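Local atomic coordinates of CheQ (Campylobacter jejuni subsp. jejuni, PDB entry 6A51), a protein that acts as a regulator, together with CheP, controlling transcription of the core chemotaxis operon cheVAW. Residues 133-147 with 158-170. Numbering follows the deposited sequence.
Sequences FLGLNYHQHIYIEKC and RIKITESMCVGYY
Tyr143 lies flat across Gly168, its partner in a hydrogen-bonded pair of the antiparallel strands 142-146 and 165-169. From CB outward, chi1 of 64° sets CG between the backbone N and the carbonyl carbon, which folds the side chain over the neighbouring strand. CD1 then passes the Gly168 carbonyl, and Tyr143 CE1 comes to 3.4 Å from Gly168 CA, which sits over one face of the ring in a CH-pi contact. CE2 has Arg158 NH1 at the ring edge, and at the tip Tyr143 OH accepts a hydrogen bond from Arg158 NH1 at 3.2 Å. Arg158 NH1 also forms a salt bridge to Glu145 OE1, a weak hydrogen bond at 3.4 Å, while Arg158 NE pairs with Glu156. Beneath the guanidinium, Cys166 CB sits over its centre, and Cys166 SG is bonded to Cys147 SG at 2.1 Å, tying the strand ends together. Near the C-terminus the rings of His141 and Tyr170 form an offset stack, centroids 4.5 Å apart, with His141 NE2 held by Phe94 O. On the face of the sheet away from Tyr143, Val167 CG1 meets Leu134 CD1 at 3.9 Å, joining the sheet to helix 127-134. All this belongs to a small three-stranded antiparallel sheet, disulfide-pinned, with strand 165-169 in the middle.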
# COMPACT_ATOMS: atom_id res chain seq x y z
N PHE A 133 -8.46 5.39 11.50
CA PHE A 133 -9.21 6.63 11.38
C PHE A 133 -10.69 6.37 11.08
O PHE A 133 -11.57 6.97 11.69
CB PHE A 133 -8.56 7.48 10.29
CG PHE A 133 -9.34 8.70 9.90
CD1 PHE A 133 -9.38 9.81 10.74
CD2 PHE A 133 -9.99 8.75 8.66
CE1 PHE A 133 -10.08 10.97 10.37
CE2 PHE A 133 -10.68 9.90 8.27
CZ PHE A 133 -10.74 11.01 9.13
N LEU A 134 -10.97 5.44 10.17
CA LEU A 134 -12.35 5.10 9.85
C LEU A 134 -13.04 4.29 10.93
O LEU A 134 -14.27 4.14 10.87
CB LEU A 134 -12.39 4.32 8.53
CG LEU A 134 -11.89 5.08 7.30
CD1 LEU A 134 -11.90 4.16 6.11
CD2 LEU A 134 -12.77 6.31 7.07
N GLY A 135 -12.31 3.75 11.90
CA GLY A 135 -12.91 2.87 12.88
C GLY A 135 -13.43 1.56 12.32
O GLY A 135 -14.40 1.01 12.85
N LEU A 136 -12.80 1.04 11.27
CA LEU A 136 -13.21 -0.20 10.65
C LEU A 136 -12.16 -1.27 10.90
O LEU A 136 -11.03 -0.99 11.31
CB LEU A 136 -13.43 -0.03 9.14
CG LEU A 136 -14.42 1.08 8.77
CD1 LEU A 136 -14.53 1.16 7.28
CD2 LEU A 136 -15.78 0.84 9.40
N ASN A 137 -12.56 -2.51 10.63
CA ASN A 137 -11.70 -3.67 10.79
C ASN A 137 -10.94 -3.93 9.49
O ASN A 137 -11.46 -3.72 8.39
CB ASN A 137 -12.51 -4.90 11.20
CG ASN A 137 -13.02 -4.80 12.65
OD1 ASN A 137 -12.32 -4.30 13.54
ND2 ASN A 137 -14.23 -5.27 12.88
N TYR A 138 -9.71 -4.41 9.63
CA TYR A 138 -8.76 -4.47 8.52
C TYR A 138 -9.19 -5.39 7.38
O TYR A 138 -8.57 -5.35 6.31
CB TYR A 138 -7.41 -4.91 9.05
CG TYR A 138 -6.84 -4.01 10.09
CD1 TYR A 138 -7.13 -2.64 10.10
CD2 TYR A 138 -5.99 -4.51 11.07
CE1 TYR A 138 -6.57 -1.78 11.07
CE2 TYR A 138 -5.44 -3.66 12.04
CZ TYR A 138 -5.73 -2.31 12.03
OH TYR A 138 -5.18 -1.49 12.99
N HIS A 139 -10.22 -6.20 7.56
CA HIS A 139 -10.60 -7.11 6.49
C HIS A 139 -11.75 -6.58 5.64
O HIS A 139 -12.16 -7.25 4.69
CB HIS A 139 -10.94 -8.48 7.08
CG HIS A 139 -9.76 -9.15 7.73
ND1 HIS A 139 -8.46 -8.81 7.41
CD2 HIS A 139 -9.68 -10.10 8.69
CE1 HIS A 139 -7.63 -9.54 8.14
NE2 HIS A 139 -8.35 -10.33 8.92
N GLN A 140 -12.24 -5.39 5.93
CA GLN A 140 -13.34 -4.83 5.18
C GLN A 140 -12.84 -4.22 3.87
O GLN A 140 -11.76 -3.63 3.81
CB GLN A 140 -14.06 -3.77 6.01
CG GLN A 140 -15.32 -4.30 6.67
CD GLN A 140 -15.69 -3.50 7.87
OE1 GLN A 140 -14.88 -3.36 8.79
NE2 GLN A 140 -16.90 -2.94 7.87
N HIS A 141 -13.64 -4.38 2.82
CA HIS A 141 -13.37 -3.72 1.56
C HIS A 141 -14.04 -2.35 1.61
O HIS A 141 -15.27 -2.27 1.59
CB HIS A 141 -13.86 -4.55 0.38
CG HIS A 141 -13.27 -4.13 -0.93
ND1 HIS A 141 -12.71 -5.03 -1.82
CD2 HIS A 141 -13.13 -2.91 -1.50
CE1 HIS A 141 -12.27 -4.38 -2.88
NE2 HIS A 141 -12.51 -3.09 -2.71
N ILE A 142 -13.25 -1.30 1.70
CA ILE A 142 -13.75 0.07 1.72
C ILE A 142 -13.70 0.63 0.31
O ILE A 142 -12.85 0.25 -0.50
CB ILE A 142 -12.95 0.95 2.70
CG1 ILE A 142 -11.49 1.02 2.29
CG2 ILE A 142 -13.02 0.37 4.11
CD1 ILE A 142 -10.62 1.88 3.19
N TYR A 143 -14.62 1.53 -0.00
CA TYR A 143 -14.50 2.38 -1.18
C TYR A 143 -14.62 3.84 -0.75
O TYR A 143 -15.23 4.15 0.29
CB TYR A 143 -15.57 2.09 -2.23
CG TYR A 143 -17.02 2.33 -1.82
CD1 TYR A 143 -17.78 1.32 -1.23
CD2 TYR A 143 -17.64 3.55 -2.07
CE1 TYR A 143 -19.10 1.52 -0.89
CE2 TYR A 143 -18.97 3.77 -1.72
CZ TYR A 143 -19.69 2.75 -1.13
OH TYR A 143 -21.00 2.95 -0.79
N ILE A 144 -14.04 4.72 -1.56
CA ILE A 144 -14.03 6.15 -1.33
C ILE A 144 -14.67 6.80 -2.55
O ILE A 144 -14.29 6.51 -3.68
CB ILE A 144 -12.61 6.71 -1.12
CG1 ILE A 144 -11.92 6.01 0.04
CG2 ILE A 144 -12.65 8.22 -0.85
CD1 ILE A 144 -10.44 6.37 0.18
N GLU A 145 -15.60 7.71 -2.31
CA GLU A 145 -16.43 8.17 -3.40
C GLU A 145 -16.96 9.54 -3.03
O GLU A 145 -17.19 9.83 -1.85
CB GLU A 145 -17.59 7.20 -3.62
CG GLU A 145 -18.02 6.97 -5.02
CD GLU A 145 -19.17 5.98 -5.07
OE1 GLU A 145 -20.19 6.25 -4.40
OE2 GLU A 145 -19.03 4.92 -5.74
N LYS A 146 -17.16 10.38 -4.03
CA LYS A 146 -17.94 11.59 -3.84
C LYS A 146 -19.32 11.20 -3.32
O LYS A 146 -20.00 10.35 -3.89
CB LYS A 146 -18.06 12.36 -5.15
CG LYS A 146 -16.74 12.90 -5.69
CD LYS A 146 -16.39 14.22 -5.00
CE LYS A 146 -15.10 14.82 -5.53
NZ LYS A 146 -14.67 16.03 -4.76
N CYS A 147 -19.71 11.82 -2.20
CA CYS A 147 -21.03 11.56 -1.64
C CYS A 147 -22.13 11.83 -2.66
O CYS A 147 -23.14 11.12 -2.70
CB CYS A 147 -21.22 12.43 -0.39
SG CYS A 147 -19.84 12.28 0.83
N ARG A 158 -23.41 7.16 5.17
CA ARG A 158 -22.06 6.60 5.16
C ARG A 158 -21.09 7.49 5.92
O ARG A 158 -21.41 8.62 6.29
CB ARG A 158 -21.58 6.43 3.73
CG ARG A 158 -22.34 5.40 2.92
CD ARG A 158 -21.93 5.42 1.44
NE ARG A 158 -22.43 6.61 0.73
CZ ARG A 158 -22.14 6.91 -0.54
NH1 ARG A 158 -21.35 6.11 -1.24
NH2 ARG A 158 -22.65 8.01 -1.10
N ILE A 159 -19.87 6.99 6.14
CA ILE A 159 -18.85 7.79 6.82
C ILE A 159 -18.41 8.91 5.90
O ILE A 159 -17.94 8.67 4.78
CB ILE A 159 -17.65 6.93 7.24
CG1 ILE A 159 -18.06 5.81 8.19
CG2 ILE A 159 -16.62 7.79 7.94
CD1 ILE A 159 -17.02 4.71 8.27
N LYS A 160 -18.53 10.14 6.37
CA LYS A 160 -18.18 11.30 5.56
C LYS A 160 -16.92 11.94 6.16
O LYS A 160 -16.92 12.35 7.32
CB LYS A 160 -19.35 12.29 5.50
CG LYS A 160 -19.07 13.47 4.58
CD LYS A 160 -20.32 14.24 4.13
CE LYS A 160 -19.90 15.41 3.22
NZ LYS A 160 -20.98 16.41 2.91
N ILE A 161 -15.85 12.01 5.36
CA ILE A 161 -14.54 12.40 5.86
C ILE A 161 -14.05 13.71 5.29
O ILE A 161 -12.97 14.17 5.67
CB ILE A 161 -13.50 11.30 5.58
CG1 ILE A 161 -13.37 11.10 4.07
CG2 ILE A 161 -13.91 10.00 6.28
CD1 ILE A 161 -12.43 9.96 3.71
N THR A 162 -14.82 14.34 4.41
CA THR A 162 -14.43 15.52 3.65
C THR A 162 -15.71 16.23 3.27
O THR A 162 -16.78 15.62 3.26
CB THR A 162 -13.62 15.11 2.41
OG1 THR A 162 -12.24 14.98 2.78
CG2 THR A 162 -13.78 16.06 1.23
N GLU A 163 -15.61 17.53 3.01
CA GLU A 163 -16.73 18.29 2.47
C GLU A 163 -17.49 17.50 1.41
O GLU A 163 -18.72 17.55 1.36
CB GLU A 163 -16.23 19.61 1.89
CG GLU A 163 -17.20 20.75 2.06
CD GLU A 163 -16.50 22.07 2.40
OE1 GLU A 163 -16.85 22.67 3.45
OE2 GLU A 163 -15.61 22.49 1.62
N SER A 164 -16.78 16.71 0.60
CA SER A 164 -17.35 16.03 -0.55
C SER A 164 -17.13 14.51 -0.61
O SER A 164 -17.73 13.87 -1.49
CB SER A 164 -16.78 16.63 -1.83
OG SER A 164 -15.36 16.46 -1.82
N MET A 165 -16.29 13.91 0.23
CA MET A 165 -15.95 12.50 0.07
C MET A 165 -16.57 11.64 1.16
O MET A 165 -16.60 12.03 2.34
CB MET A 165 -14.44 12.26 0.06
CG MET A 165 -13.68 13.01 -1.01
SD MET A 165 -14.15 12.53 -2.69
CE MET A 165 -13.33 10.96 -2.90
N CYS A 166 -17.04 10.47 0.77
CA CYS A 166 -17.65 9.49 1.65
C CYS A 166 -16.89 8.17 1.56
O CYS A 166 -16.17 7.91 0.59
CB CYS A 166 -19.13 9.26 1.29
SG CYS A 166 -20.21 10.56 1.90
N VAL A 167 -17.08 7.32 2.57
CA VAL A 167 -16.51 5.98 2.57
C VAL A 167 -17.61 4.97 2.85
O VAL A 167 -18.40 5.14 3.79
CB VAL A 167 -15.39 5.84 3.60
CG1 VAL A 167 -14.93 4.37 3.71
CG2 VAL A 167 -14.25 6.72 3.22
N GLY A 168 -17.66 3.91 2.03
CA GLY A 168 -18.54 2.79 2.26
C GLY A 168 -17.71 1.52 2.33
O GLY A 168 -16.49 1.56 2.16
N TYR A 169 -18.39 0.40 2.59
CA TYR A 169 -17.70 -0.89 2.72
C TYR A 169 -18.62 -2.01 2.25
O TYR A 169 -19.84 -1.86 2.20
CB TYR A 169 -17.25 -1.16 4.17
CG TYR A 169 -18.29 -0.73 5.17
CD1 TYR A 169 -19.40 -1.53 5.42
CD2 TYR A 169 -18.19 0.50 5.82
CE1 TYR A 169 -20.39 -1.12 6.31
CE2 TYR A 169 -19.18 0.93 6.70
CZ TYR A 169 -20.28 0.11 6.94
OH TYR A 169 -21.26 0.51 7.81
N TYR A 170 -18.01 -3.14 1.91
CA TYR A 170 -18.74 -4.39 1.69
C TYR A 170 -17.93 -5.61 2.10
O TYR A 170 -17.04 -5.52 2.95
CB TYR A 170 -19.14 -4.52 0.24
CG TYR A 170 -18.05 -4.90 -0.73
CD1 TYR A 170 -17.30 -3.92 -1.39
CD2 TYR A 170 -17.80 -6.23 -1.04
CE1 TYR A 170 -16.32 -4.27 -2.33
CE2 TYR A 170 -16.82 -6.59 -1.96
CZ TYR A 170 -16.08 -5.61 -2.61
OH TYR A 170 -15.11 -5.97 -3.53